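Local coordinates for D-alanyl-D-alanine carboxypeptidase (Bdellovibrio bacteriovorus, PDB 3V39), which acts as a predatory peptidoglycan endopeptidase of the S13 family, probably cleaving peptide cross-links with D-Ala-D-Ala carboxypeptidase-type serine chemistry, at residues A33-V38 and A328-G333; K118-G123 and N216-D221. The protein carries 1 engineered substitution. All coordinates share one frame; numbering follows the deposited sequence. Where two conformers were deposited one is given.

Contact 1: residues A33-V38 and A328-G333; sequences ASISKV and AKTLMG. With TAU (2-aminoethanesulfonic acid), chain B.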
# COMPACT_ATOMS: atom_id res chain seq x y z
N ALA A 33 -11.29 0.48 -10.13
CA ALA A 33 -10.92 1.42 -9.07
C ALA A 33 -9.91 0.78 -8.11
O ALA A 33 -9.06 0.02 -8.57
CB ALA A 33 -12.22 1.94 -8.32
N SER A 34 -9.92 1.12 -6.81
CA SER A 34 -8.86 0.64 -5.91
C SER A 34 -8.91 -0.80 -5.58
O SER A 34 -7.97 -1.24 -4.89
CB SER A 34 -8.95 1.43 -4.62
OG SER A 34 -8.50 2.74 -4.82
N ILE A 35 -9.88 -1.60 -6.06
CA ILE A 35 -9.65 -3.05 -5.89
C ILE A 35 -8.46 -3.47 -6.75
O ILE A 35 -7.87 -4.54 -6.49
CB ILE A 35 -10.88 -3.97 -6.05
CG1 ILE A 35 -11.34 -4.02 -7.51
CG2 ILE A 35 -12.01 -3.50 -5.14
CD1 ILE A 35 -12.57 -5.04 -7.73
N SER A 36 -8.02 -2.63 -7.70
CA SER A 36 -6.70 -2.84 -8.37
C SER A 36 -5.60 -3.06 -7.33
O SER A 36 -4.62 -3.78 -7.67
CB SER A 36 -6.29 -1.55 -9.14
OG SER A 36 -7.20 -1.37 -10.21
N LYS A 37 -5.66 -2.42 -6.19
CA LYS A 37 -4.58 -2.53 -5.21
C LYS A 37 -4.46 -3.97 -4.69
O LYS A 37 -3.34 -4.30 -4.27
CB LYS A 37 -4.81 -1.54 -4.03
CG LYS A 37 -4.75 -0.08 -4.58
CD LYS A 37 -4.98 0.88 -3.41
CE LYS A 37 -4.78 2.38 -3.82
NZ LYS A 37 -5.83 2.91 -4.79
N VAL A 38 -5.51 -4.80 -4.78
CA VAL A 38 -5.33 -6.20 -4.35
C VAL A 38 -4.50 -6.97 -5.40
O VAL A 38 -3.80 -7.91 -5.07
CB VAL A 38 -6.75 -6.86 -4.17
CG1 VAL A 38 -6.58 -8.30 -3.70
CG2 VAL A 38 -7.55 -6.09 -3.11
N ALA A 328 -17.38 3.91 -11.34
CA ALA A 328 -17.44 2.58 -10.74
C ALA A 328 -17.29 2.63 -9.25
O ALA A 328 -16.44 3.36 -8.68
CB ALA A 328 -16.31 1.69 -11.33
N LYS A 329 -18.05 1.76 -8.59
CA LYS A 329 -17.83 1.56 -7.15
C LYS A 329 -17.75 0.03 -6.97
O LYS A 329 -18.57 -0.72 -7.50
CB LYS A 329 -19.04 2.10 -6.37
CG LYS A 329 -18.83 1.99 -4.87
CD LYS A 329 -18.33 3.30 -4.37
CE LYS A 329 -18.83 3.51 -2.97
NZ LYS A 329 -18.07 4.56 -2.22
N THR A 330 -16.73 -0.42 -6.25
CA THR A 330 -16.40 -1.84 -6.26
C THR A 330 -16.00 -2.29 -4.85
O THR A 330 -15.65 -1.52 -3.94
CB THR A 330 -15.21 -2.08 -7.20
OG1 THR A 330 -14.07 -1.28 -6.74
CG2 THR A 330 -15.56 -1.63 -8.62
N LEU A 331 -16.07 -3.61 -4.64
CA LEU A 331 -15.64 -4.21 -3.36
C LEU A 331 -15.24 -5.64 -3.67
O LEU A 331 -15.91 -6.32 -4.49
CB LEU A 331 -16.85 -4.22 -2.36
CG LEU A 331 -16.43 -4.69 -0.96
CD1 LEU A 331 -15.67 -3.57 -0.24
CD2 LEU A 331 -17.67 -5.01 -0.13
N MET A 332 -14.15 -6.13 -3.11
CA MET A 332 -13.85 -7.58 -3.26
C MET A 332 -13.17 -8.08 -2.04
O MET A 332 -12.55 -7.28 -1.28
CB MET A 332 -12.92 -7.86 -4.50
CG MET A 332 -11.48 -7.28 -4.34
SD MET A 332 -10.44 -7.46 -5.84
CE MET A 332 -9.82 -9.10 -5.64
N GLY A 333 -13.23 -9.37 -1.79
CA GLY A 333 -12.54 -9.89 -0.64
C GLY A 333 -13.06 -11.28 -0.31
O GLY A 333 -13.47 -12.03 -1.20
C1 TAU B . -8.74 6.14 -6.30
C2 TAU B . -8.76 5.22 -5.07
N1 TAU B . -8.00 7.46 -6.12
S TAU B . -9.59 3.79 -4.73
O1 TAU B . -10.07 3.83 -3.32
O3 TAU B . -10.67 3.67 -5.76
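I35 packs against M332 and T330 in the tight part of this contact. CB of I35 lies 3.5 Å from SD of M332, and I35 CD1 reaches the same sulfur at 3.7 Å. CG2 of I35 meets OG1 of T330 at 3.4 Å. This hydroxyl is hydrogen-bonded to L32 O, so the methyl simply rests on it. M332 turns at chi3 (-84°), which carries its CE to 3.9 Å from CG1 of V38. V38 and M332 run antiparallel alongside each other. M274 and L278 of helix 271-286 also touch M332. No hydrogen bond links the two segments.

The A33 end is looser. A33 CB stays 4.0 Å from OG1 of T330, and A328 comes near it only through its carbonyl O. S34 and K37 do not touch the strand. S34 OG is covalently bonded to S of the taurine group, and S34 N donates a bent hydrogen bond to O3 of that group. NZ of K37 donates to S34 OG at 2.7 Å. The serine, in the 3-10 turn that leads into helix 36-48, and the lysine, in the helix itself, fit the SxxK motif of penicillin-binding proteins and related serine enzymes.

Contact 2: residues K118-G123 and N216-D221; sequences KPMIGG and NNYIAD. With TAU (2-aminoethanesulfonic acid), chain B.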
# COMPACT_ATOMS: atom_id res chain seq x y z
N LYS A 118 -3.48 12.90 3.24
CA LYS A 118 -3.81 13.82 2.11
C LYS A 118 -2.68 14.74 1.71
O LYS A 118 -1.93 15.24 2.54
CB LYS A 118 -5.04 14.65 2.52
CG LYS A 118 -6.26 13.74 2.73
CD LYS A 118 -7.55 14.59 2.91
CE LYS A 118 -8.77 13.70 3.17
NZ LYS A 118 -10.07 14.33 2.81
N PRO A 119 -2.45 14.92 0.39
CA PRO A 119 -3.23 14.47 -0.73
C PRO A 119 -2.64 13.29 -1.46
O PRO A 119 -3.08 13.03 -2.61
CB PRO A 119 -3.21 15.71 -1.64
CG PRO A 119 -1.75 16.16 -1.52
CD PRO A 119 -1.42 15.88 -0.03
N MET A 120 -1.75 12.51 -0.84
CA MET A 120 -1.18 11.41 -1.62
C MET A 120 -1.94 10.10 -1.57
O MET A 120 -1.76 9.27 -2.44
CB MET A 120 0.27 11.19 -1.26
CG MET A 120 1.01 12.52 -1.16
SD MET A 120 2.77 12.23 -1.29
CE MET A 120 2.97 11.90 -3.04
N ILE A 121 -2.78 9.91 -0.55
CA ILE A 121 -3.59 8.69 -0.47
C ILE A 121 -4.50 8.71 -1.69
O ILE A 121 -4.64 7.69 -2.36
CB ILE A 121 -4.49 8.75 0.78
CG1 ILE A 121 -3.59 8.60 2.02
CG2 ILE A 121 -5.56 7.62 0.73
CD1 ILE A 121 -4.34 9.00 3.33
N GLY A 122 -5.16 9.86 -1.96
CA GLY A 122 -6.11 9.89 -3.08
C GLY A 122 -5.63 10.64 -4.30
O GLY A 122 -6.38 10.79 -5.27
N GLY A 123 -4.37 11.06 -4.31
CA GLY A 123 -3.97 11.93 -5.40
C GLY A 123 -3.38 11.15 -6.57
O GLY A 123 -3.34 9.93 -6.58
N ASN A 216 -4.22 3.54 -0.39
CA ASN A 216 -3.14 4.54 -0.58
C ASN A 216 -2.58 4.42 -2.02
O ASN A 216 -1.88 3.46 -2.39
CB ASN A 216 -2.05 4.29 0.41
CG ASN A 216 -1.02 5.42 0.39
OD1 ASN A 216 -0.46 5.71 -0.66
ND2 ASN A 216 -0.71 6.01 1.59
N ASN A 217 -2.84 5.46 -2.80
CA ASN A 217 -2.36 5.46 -4.20
C ASN A 217 -0.86 5.50 -4.34
O ASN A 217 -0.29 4.85 -5.22
CB ASN A 217 -2.90 6.67 -5.01
CG ASN A 217 -4.43 6.56 -5.27
OD1 ASN A 217 -5.06 5.51 -5.02
ND2 ASN A 217 -5.02 7.65 -5.79
N TYR A 218 -0.20 6.27 -3.47
CA TYR A 218 1.26 6.43 -3.55
C TYR A 218 1.95 5.07 -3.36
O TYR A 218 2.87 4.72 -4.12
CB TYR A 218 1.72 7.45 -2.50
CG TYR A 218 3.24 7.54 -2.48
CD1 TYR A 218 3.90 8.44 -3.30
CD2 TYR A 218 4.00 6.79 -1.52
CE1 TYR A 218 5.32 8.54 -3.27
CE2 TYR A 218 5.41 6.85 -1.53
CZ TYR A 218 6.02 7.75 -2.34
OH TYR A 218 7.39 7.84 -2.35
N ILE A 219 1.53 4.33 -2.34
CA ILE A 219 2.19 3.06 -2.06
C ILE A 219 1.92 2.09 -3.24
O ILE A 219 2.87 1.42 -3.73
CB ILE A 219 1.69 2.44 -0.74
CG1 ILE A 219 2.01 3.34 0.45
CG2 ILE A 219 2.39 1.07 -0.58
CD1 ILE A 219 1.28 2.84 1.75
N ALA A 220 0.66 2.01 -3.71
CA ALA A 220 0.28 1.08 -4.77
C ALA A 220 1.04 1.39 -6.07
O ALA A 220 1.55 0.48 -6.73
CB ALA A 220 -1.23 1.14 -4.97
N ASP A 221 1.09 2.68 -6.42
CA ASP A 221 1.71 3.01 -7.68
C ASP A 221 3.20 2.78 -7.63
O ASP A 221 3.81 2.33 -8.61
CB ASP A 221 1.42 4.48 -8.10
CG ASP A 221 -0.05 4.71 -8.51
OD1 ASP A 221 -0.66 3.79 -9.15
OD2 ASP A 221 -0.63 5.78 -8.25
C1 TAU B . -8.74 6.14 -6.30
C2 TAU B . -8.76 5.22 -5.07
N1 TAU B . -8.00 7.46 -6.12
S TAU B . -9.59 3.79 -4.73
O1 TAU B . -10.07 3.83 -3.32
O3 TAU B . -10.67 3.67 -5.76
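N217 holds the loop 118-123 through two hydrogen bonds, one from its backbone and one from its side chain. With S215 it fits the SxN motif of penicillin-binding proteins, here at the start of helix 217-226. N217 N donates to I121 O at 2.9 Å. The side-chain amide reaches further along the loop, and ND2 donates to G123 O in a nearly straight bond (171°). G123 O lies close to the amide plane of N217, while the donor is tilted from the carbonyl plane of G123. OD1 of N217 accepts from K37 NZ. The amide is therefore gripped at both ends, which fixes its rotation.

N216 is the N-cap of the helix. Its OD1 accepts from I219 N at 2.9 Å, with the donor above the carbonyl plane. ND2 of N216 donates hydrogen bonds to A115 O and Q214 OE1. The I121 side chain runs roughly perpendicular to that of N216, with I121 CG1 3.9 Å from N216 ND2.

M120 and Y218 extend alongside each other in one direction. CG of Y218 is anti to its backbone N (chi1 175°), which turns the ring alongside the methionine. SD of M120 makes an oblique Met-aromatic contact, 5.1 Å from the centroid of the Y218 ring. CE of M120 comes to 3.6 Å from CD1 of Y218. M120 was modelled in two conformers, so both contacts are doubtful in detail. On the pocket side, ND2 of N217 lies 3.0 Å from N1 of the taurine group.

The centres of contacts 1 and 2 are about 15 Å apart. Both segments of contact 2 fall between those of contact 1 in the sequence, in the order 33-38, 118-123, 216-221, 328-333. Contact 1 sets the start of helix 36-48 against strand 328-337 of the five-stranded antiparallel sheet. Contact 2 joins a loop to helix 217-226. The two meet at K37, whose CG packs on A220 CB and whose CE lies 3.4 Å from N216 O. Both contacts border the taurine pocket. K321, on the neighbouring strand 318-325, fits the KTG motif of the same family, so sequence-distant elements converge on one probable active site.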